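Side-chain contacts in type VI secretion system component (Escherichia coli O6, PDB 2P5Z), which is a component of the type VI secretion system, probably forming a puncturing device that resembles the T4 phage tail proteins gp27 and gp5: residues 143-147 and 148-152; 167-171 and 172-176; 366-369 and 370-373. All blocks are in the same frame, centred on the assembly; numbering follows the deposited sequence.

Contact 1: residues 143-147 and 148-152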
loop_
_atom_site.group_PDB
_atom_site.type_symbol
_atom_site.label_atom_id
_atom_site.label_comp_id
_atom_site.label_asym_id
_atom_site.label_seq_id
_atom_site.Cartn_x
_atom_site.Cartn_y
_atom_site.Cartn_z
ATOM N N HIS A 143 -18.405 11.437 21.129
ATOM C CA HIS A 143 -18.154 10.114 21.716
ATOM C C HIS A 143 -18.592 9.902 23.175
ATOM O O HIS A 143 -18.410 8.817 23.720
ATOM C CB HIS A 143 -16.723 9.635 21.387
ATOM C CG HIS A 143 -16.456 9.580 19.910
ATOM N ND1 HIS A 143 -16.955 8.578 19.102
ATOM C CD2 HIS A 143 -15.817 10.442 19.083
ATOM C CE1 HIS A 143 -16.603 8.802 17.848
ATOM N NE2 HIS A 143 -15.910 9.928 17.810
ATOM N N GLN A 144 -19.181 10.946 23.769
ATOM C CA GLN A 144 -19.746 10.959 25.139
ATOM C C GLN A 144 -18.765 10.620 26.247
ATOM O O GLN A 144 -19.124 9.980 27.232
ATOM C CB GLN A 144 -20.989 10.066 25.275
ATOM C CG GLN A 144 -22.142 10.418 24.359
ATOM C CD GLN A 144 -22.186 9.531 23.133
ATOM O OE1 GLN A 144 -21.919 8.322 23.208
ATOM N NE2 GLN A 144 -22.531 10.122 21.989
ATOM N N MET A 145 -17.526 11.039 26.086
ATOM C CA MET A 145 -16.537 10.745 27.092
ATOM C C MET A 145 -16.487 11.901 28.085
ATOM O O MET A 145 -16.709 13.054 27.700
ATOM C CB MET A 145 -15.191 10.420 26.441
ATOM C CG MET A 145 -15.191 9.013 25.786
ATOM S SD MET A 145 -13.565 8.381 25.336
ATOM C CE MET A 145 -12.500 9.400 26.299
ATOM N N ARG A 146 -16.198 11.588 29.355
ATOM C CA ARG A 146 -16.569 12.464 30.465
ATOM C C ARG A 146 -15.520 12.808 31.506
ATOM O O ARG A 146 -15.832 12.694 32.693
ATOM C CB ARG A 146 -17.670 11.797 31.291
ATOM C CG ARG A 146 -18.936 11.419 30.603
ATOM C CD ARG A 146 -19.569 10.320 31.412
ATOM N NE ARG A 146 -20.902 10.702 31.847
ATOM C CZ ARG A 146 -21.167 11.398 32.953
ATOM N NH1 ARG A 146 -20.180 11.789 33.759
ATOM N NH2 ARG A 146 -22.426 11.704 33.258
ATOM N N GLY A 147 -14.309 13.222 31.161
ATOM C CA GLY A 147 -13.392 13.723 32.219
ATOM C C GLY A 147 -12.777 12.674 33.153
ATOM O O GLY A 147 -11.616 12.779 33.576
ATOM N N GLN A 148 -13.572 11.671 33.503
ATOM C CA GLN A 148 -13.079 10.487 34.152
ATOM C C GLN A 148 -12.445 9.587 33.088
ATOM O O GLN A 148 -11.492 8.860 33.379
ATOM C CB GLN A 148 -14.215 9.758 34.885
ATOM C CG GLN A 148 -15.448 9.496 34.039
ATOM C CD GLN A 148 -16.426 8.540 34.696
ATOM O OE1 GLN A 148 -16.818 8.730 35.847
ATOM N NE2 GLN A 148 -16.836 7.510 33.960
ATOM N N ASP A 149 -12.955 9.659 31.856
ATOM C CA ASP A 149 -12.489 8.801 30.774
ATOM C C ASP A 149 -11.136 9.187 30.147
ATOM O O ASP A 149 -10.596 8.415 29.360
ATOM C CB ASP A 149 -13.533 8.748 29.679
ATOM C CG ASP A 149 -14.852 8.211 30.154
ATOM O OD1 ASP A 149 -14.842 7.225 30.902
ATOM O OD2 ASP A 149 -15.907 8.752 29.749
ATOM N N PHE A 150 -10.596 10.362 30.485
ATOM C CA PHE A 150 -9.338 10.880 29.905
ATOM C C PHE A 150 -8.808 12.004 30.764
ATOM O O PHE A 150 -9.563 12.560 31.536
ATOM C CB PHE A 150 -9.536 11.417 28.481
ATOM C CG PHE A 150 -10.484 12.596 28.390
ATOM C CD1 PHE A 150 -11.852 12.391 28.219
ATOM C CD2 PHE A 150 -10.011 13.902 28.450
ATOM C CE1 PHE A 150 -12.724 13.448 28.132
ATOM C CE2 PHE A 150 -10.887 14.965 28.368
ATOM C CZ PHE A 150 -12.245 14.736 28.208
ATOM N N VAL A 151 -7.539 12.374 30.592
ATOM C CA VAL A 151 -6.869 13.393 31.402
ATOM C C VAL A 151 -5.674 13.910 30.600
ATOM O O VAL A 151 -4.967 13.117 29.978
ATOM C CB VAL A 151 -6.355 12.810 32.773
ATOM C CG1 VAL A 151 -5.148 13.574 33.320
ATOM C CG2 VAL A 151 -7.433 12.832 33.836
ATOM N N PHE A 152 -5.455 15.229 30.610
ATOM C CA PHE A 152 -4.293 15.839 29.972
ATOM C C PHE A 152 -3.291 16.257 31.034
ATOM O O PHE A 152 -3.672 16.921 31.987
ATOM C CB PHE A 152 -4.708 17.089 29.179
ATOM C CG PHE A 152 -5.472 16.788 27.928
ATOM C CD1 PHE A 152 -4.811 16.653 26.714
ATOM C CD2 PHE A 152 -6.842 16.639 27.953
ATOM C CE1 PHE A 152 -5.508 16.367 25.552
ATOM C CE2 PHE A 152 -7.540 16.345 26.798
ATOM C CZ PHE A 152 -6.877 16.218 25.597
#
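Q148 follows a tight reversal in which its backbone N donates to R146 O at 2.6 Å. With G147 alone between donor and acceptor, and with its phi of 73°, this is a classic gamma turn. The bond is bent, and the donor lies above the carbonyl plane of R146 rather than on a lone pair. Q148 CG rests 3.5 Å from the same R146 O.

D149 reaches back over the turn. Its OD2 takes the backbone N-H of R146 at 2.9 Å, meeting it on the anti side, tilted out of the carboxylate plane, with an N-H...O angle of 145°. The other oxygen, OD1, forms a salt bridge with R113, so the two partners together should fix the rotation of the carboxylate. D149 CB touches M145 CE at 3.6 Å.

The loop here connects helix 131-140 to strand 150-153, an outermost strand of a three-stranded mixed sheet within the phage baseplate hub region. D149, just before the strand, and V151 bond through their backbones to I199, and V151 also to F201, of the parallel neighbour 196-202.

F150 brings its ring against M145 and G147. Its CG sits between the backbone N and the carbonyl carbon (chi1 63°), which brings CD1 to 3.6 Å from M145 CE, the two side chains meeting aslant. G147 CA lies over one face of the ring, 4.1 Å above its plane and displaced toward the rim, while G147 N is 3.4 Å from CE1. M145 is also packed on L139, and the F150 ring on E136 and R140, so both reach helix 131-140.

V151 brushes the loop more loosely, CG2 lying 4.2 Å from G147 O.

Contact 2: residues 167-171 and 172-176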
loop_
_atom_site.group_PDB
_atom_site.type_symbol
_atom_site.label_atom_id
_atom_site.label_comp_id
_atom_site.label_asym_id
_atom_site.label_seq_id
_atom_site.Cartn_x
_atom_site.Cartn_y
_atom_site.Cartn_z
ATOM N N TYR A 167 -11.040 16.808 7.099
ATOM C CA TYR A 167 -11.695 16.436 5.848
ATOM C C TYR A 167 -11.267 15.025 5.422
ATOM O O TYR A 167 -10.070 14.742 5.309
ATOM C CB TYR A 167 -11.395 17.474 4.754
ATOM C CG TYR A 167 -12.105 17.230 3.433
ATOM C CD1 TYR A 167 -11.497 16.503 2.396
ATOM C CD2 TYR A 167 -13.383 17.704 3.224
ATOM C CE1 TYR A 167 -12.150 16.274 1.195
ATOM C CE2 TYR A 167 -14.050 17.473 2.030
ATOM C CZ TYR A 167 -13.429 16.771 1.017
ATOM O OH TYR A 167 -14.115 16.568 -0.167
ATOM N N GLY A 168 -12.252 14.162 5.173
ATOM C CA GLY A 168 -12.018 12.764 4.763
ATOM C C GLY A 168 -11.146 11.962 5.725
ATOM O O GLY A 168 -10.224 11.278 5.308
ATOM N N GLU A 169 -11.417 12.095 7.018
ATOM C CA GLU A 169 -10.615 11.492 8.064
ATOM C C GLU A 169 -11.583 11.036 9.145
ATOM O O GLU A 169 -12.472 11.791 9.548
ATOM C CB GLU A 169 -9.651 12.513 8.679
ATOM C CG GLU A 169 -8.344 12.778 7.929
ATOM C CD GLU A 169 -7.483 13.855 8.621
ATOM O OE1 GLU A 169 -8.004 14.946 8.940
ATOM O OE2 GLU A 169 -6.280 13.630 8.855
ATOM N N ASP A 170 -11.435 9.806 9.616
ATOM C CA ASP A 170 -12.232 9.359 10.745
ATOM C C ASP A 170 -11.705 10.080 11.981
ATOM O O ASP A 170 -10.583 10.620 11.967
ATOM C CB ASP A 170 -12.150 7.835 10.908
ATOM C CG ASP A 170 -10.718 7.343 11.091
ATOM O OD1 ASP A 170 -10.259 7.226 12.244
ATOM O OD2 ASP A 170 -10.021 7.131 10.081
ATOM N N ASP A 171 -12.498 10.101 13.046
ATOM C CA ASP A 171 -12.102 10.836 14.239
ATOM C C ASP A 171 -10.772 10.367 14.814
ATOM O O ASP A 171 -9.982 11.205 15.234
ATOM C CB ASP A 171 -13.191 10.793 15.313
ATOM C CG ASP A 171 -14.417 11.621 14.953
ATOM O OD1 ASP A 171 -14.308 12.517 14.094
ATOM O OD2 ASP A 171 -15.496 11.373 15.543
ATOM N N LEU A 172 -10.504 9.053 14.792
ATOM C CA LEU A 172 -9.246 8.522 15.340
ATOM C C LEU A 172 -8.036 8.996 14.556
ATOM O O LEU A 172 -7.063 9.454 15.146
ATOM C CB LEU A 172 -9.246 6.981 15.440
ATOM C CG LEU A 172 -8.031 6.350 16.165
ATOM C CD1 LEU A 172 -7.778 7.005 17.530
ATOM C CD2 LEU A 172 -8.153 4.847 16.315
ATOM N N THR A 173 -8.107 8.908 13.233
ATOM C CA THR A 173 -7.011 9.343 12.393
ATOM C C THR A 173 -6.752 10.831 12.602
ATOM O O THR A 173 -5.591 11.239 12.816
ATOM C CB THR A 173 -7.303 9.062 10.930
ATOM O OG1 THR A 173 -7.620 7.679 10.780
ATOM C CG2 THR A 173 -6.099 9.419 10.042
ATOM N N PHE A 174 -7.839 11.616 12.609
ATOM C CA PHE A 174 -7.757 13.071 12.772
ATOM C C PHE A 174 -7.074 13.469 14.071
ATOM O O PHE A 174 -6.100 14.254 14.069
ATOM C CB PHE A 174 -9.157 13.693 12.712
ATOM C CG PHE A 174 -9.163 15.192 12.860
ATOM C CD1 PHE A 174 -8.394 15.997 12.014
ATOM C CD2 PHE A 174 -9.934 15.798 13.840
ATOM C CE1 PHE A 174 -8.381 17.364 12.157
ATOM C CE2 PHE A 174 -9.939 17.178 13.978
ATOM C CZ PHE A 174 -9.164 17.960 13.141
ATOM N N VAL A 175 -7.578 12.904 15.167
ATOM C CA VAL A 175 -7.046 13.171 16.495
ATOM C C VAL A 175 -5.577 12.773 16.610
ATOM O O VAL A 175 -4.752 13.562 17.091
ATOM C CB VAL A 175 -7.909 12.487 17.580
ATOM C CG1 VAL A 175 -7.155 12.358 18.886
ATOM C CG2 VAL A 175 -9.218 13.281 17.794
ATOM N N SER A 176 -5.246 11.582 16.104
ATOM C CA SER A 176 -3.895 11.043 16.215
ATOM C C SER A 176 -2.924 11.875 15.398
ATOM O O SER A 176 -1.820 12.168 15.870
ATOM C CB SER A 176 -3.849 9.581 15.778
ATOM O OG SER A 176 -4.831 8.811 16.458
#
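D170 is the N-cap of helix 171-182, and its carboxylate meets T173, the third residue of the helix. This is side-chain capping in the ordinary sense: OD1 accepts from T173 N at 2.9 Å, taking up an amide that has no carbonyl of a preceding turn to pair with. The donor comes from above the carboxylate plane, 49° out of it. The second oxygen is used too, since T173 OG1 donates to OD2 at 2.6 Å on the syn side, somewhat out of the carboxylate plane. D170 can do both because its CG stands between the backbone N and the carbonyl carbon (chi1 58°), which turns the carboxylate back to the amide and hydroxyl of T173. The amides at this helix end would be expected to favour a charged carboxylate.

Regular helical bonds follow at once. F174 N donates to D170 O and V175 N to D171 O, both nearly straight at the hydrogen. D171 sets off away from residues 172-176, and its carboxylate is held by H143 (at OD2) and Q166 (at OD1).

E169 and F174 also meet, crossing at about a right angle. E169 OE1 approaches the ring obliquely, 3.3 Å from F174 CD1, and the carboxylate plane is turned 66° from the ring. E169 OE2 forms a salt bridge with R177, one helical turn beyond T173. The F174 ring continues onto I134 of helix 131-140 and V164 of strand 161-166, while V175 packs on V135 and I138.

Farther along, L172 O accepts two donors of one residue, S176 N at 3.0 Å and S176 OG at 2.7 Å, which reach it from opposite faces of its carbonyl plane.

Contact 3: residues 366-369 and 370-373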
loop_
_atom_site.group_PDB
_atom_site.type_symbol
_atom_site.label_atom_id
_atom_site.label_comp_id
_atom_site.label_asym_id
_atom_site.label_seq_id
_atom_site.Cartn_x
_atom_site.Cartn_y
_atom_site.Cartn_z
ATOM N N PRO A 366 15.634 4.067 24.813
ATOM C CA PRO A 366 16.403 4.440 25.997
ATOM C C PRO A 366 15.799 5.632 26.706
ATOM O O PRO A 366 15.179 6.473 26.052
ATOM C CB PRO A 366 17.752 4.878 25.424
ATOM C CG PRO A 366 17.821 4.300 24.061
ATOM C CD PRO A 366 16.428 4.189 23.571
ATOM N N TYR A 367 15.962 5.695 28.027
ATOM C CA TYR A 367 15.737 6.930 28.754
ATOM C C TYR A 367 16.835 7.915 28.348
ATOM O O TYR A 367 17.984 7.527 28.113
ATOM C CB TYR A 367 15.783 6.695 30.259
ATOM C CG TYR A 367 15.171 7.814 31.069
ATOM C CD1 TYR A 367 13.809 7.816 31.340
ATOM C CD2 TYR A 367 15.951 8.865 31.575
ATOM C CE1 TYR A 367 13.222 8.830 32.084
ATOM C CE2 TYR A 367 15.372 9.897 32.323
ATOM C CZ TYR A 367 13.996 9.870 32.570
ATOM O OH TYR A 367 13.363 10.860 33.303
ATOM N N SER A 368 16.467 9.184 28.242
ATOM C CA SER A 368 17.415 10.241 27.926
ATOM C C SER A 368 16.859 11.512 28.514
ATOM O O SER A 368 15.658 11.609 28.755
ATOM C CB SER A 368 17.579 10.391 26.415
ATOM O OG SER A 368 18.626 11.291 26.089
ATOM N N GLU A 369 17.722 12.484 28.771
ATOM C CA GLU A 369 17.243 13.760 29.289
ATOM C C GLU A 369 17.190 14.801 28.191
ATOM O O GLU A 369 16.654 15.885 28.388
ATOM C CB GLU A 369 18.099 14.250 30.459
ATOM C CG GLU A 369 17.735 13.616 31.795
ATOM C CD GLU A 369 18.718 13.975 32.901
ATOM O OE1 GLU A 369 19.258 15.110 32.889
ATOM O OE2 GLU A 369 18.949 13.120 33.784
ATOM N N ARG A 370 17.735 14.471 27.029
ATOM C CA ARG A 370 17.716 15.425 25.934
ATOM C C ARG A 370 16.807 15.060 24.762
ATOM O O ARG A 370 16.826 15.739 23.738
ATOM C CB ARG A 370 19.138 15.832 25.486
ATOM C CG ARG A 370 20.186 14.723 25.378
ATOM C CD ARG A 370 20.006 13.903 24.107
ATOM N NE ARG A 370 21.243 13.736 23.344
ATOM C CZ ARG A 370 21.592 14.490 22.305
ATOM N NH1 ARG A 370 20.805 15.482 21.900
ATOM N NH2 ARG A 370 22.733 14.256 21.668
ATOM N N TYR A 371 16.025 13.989 24.916
ATOM C CA TYR A 371 14.827 13.755 24.092
ATOM C C TYR A 371 13.800 12.882 24.799
ATOM O O TYR A 371 14.109 12.277 25.820
ATOM C CB TYR A 371 15.149 13.205 22.698
ATOM C CG TYR A 371 15.488 11.741 22.587
ATOM C CD1 TYR A 371 16.741 11.271 22.961
ATOM C CD2 TYR A 371 14.584 10.838 22.041
ATOM C CE1 TYR A 371 17.074 9.940 22.833
ATOM C CE2 TYR A 371 14.911 9.499 21.906
ATOM C CZ TYR A 371 16.161 9.057 22.307
ATOM O OH TYR A 371 16.515 7.730 22.181
ATOM N N GLY A 372 12.581 12.837 24.257
ATOM C CA GLY A 372 11.480 12.048 24.827
ATOM C C GLY A 372 10.774 11.208 23.775
ATOM O O GLY A 372 11.175 11.208 22.605
ATOM N N TYR A 373 9.733 10.478 24.183
ATOM C CA TYR A 373 8.969 9.667 23.232
ATOM C C TYR A 373 8.153 10.573 22.324
ATOM O O TYR A 373 7.628 11.586 22.778
ATOM C CB TYR A 373 8.052 8.641 23.930
ATOM C CG TYR A 373 7.130 7.931 22.954
ATOM C CD1 TYR A 373 7.597 6.909 22.130
ATOM C CD2 TYR A 373 5.801 8.324 22.815
ATOM C CE1 TYR A 373 6.747 6.286 21.209
ATOM C CE2 TYR A 373 4.964 7.719 21.906
ATOM C CZ TYR A 373 5.431 6.707 21.110
ATOM O OH TYR A 373 4.551 6.134 20.219
#
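The Y371 ring is approached obliquely by S368 CB, which stands 3.6 Å from CE1 and 3.7 Å from CD1. At the phenol end, P366 CD comes within 3.8 Å of Y371 OH, the proline ring and the tyrosine passing aslant. The Y371 side chain also packs on E304, L307 and N308 of helix 298-308. Its CG stands between the backbone N and the carbonyl carbon (chi1 78°), which folds the ring back toward S368 and P366 although its CB starts out away from them.

S368 OG lies opposite its own backbone N (chi1 -172°), facing the chain as it turns. There it accepts a weak hydrogen bond from R370 N at 3.4 Å, well aligned at 162°. R370 bends round the same oxygen, with CD 3.6 Å from OG. S368 O and Y371 O, two acceptors, lie close together, and Q205 NE2 bonds weakly to both. A serine oxygen facing the amide two residues on is consistent with a loosely closed ST turn, here in the surface loop that follows strand 359-366.

How the contacts relate
The three contacts follow one another along the chain. Contacts 1 and 2, with centres about 18 Å apart, belong to the baseplate hub region and both pack on helix 131-140. A probable hydrogen bond of 2.7 Å from H143 NE2 to D171 OD2 joins them, fastening together the two ends of the connection between helices 131-140 and 171-182. Contact 3 is a separate surface contact, its centre about 28 Å from each of the others and its nearest atoms about 14 Å from contact 1 and 10 Å from contact 2. Packed on helix 298-308, its loop leads from strand 359-366 toward the five-stranded sheet, while Y373 meets W185 edge-to-face beside the three-stranded one.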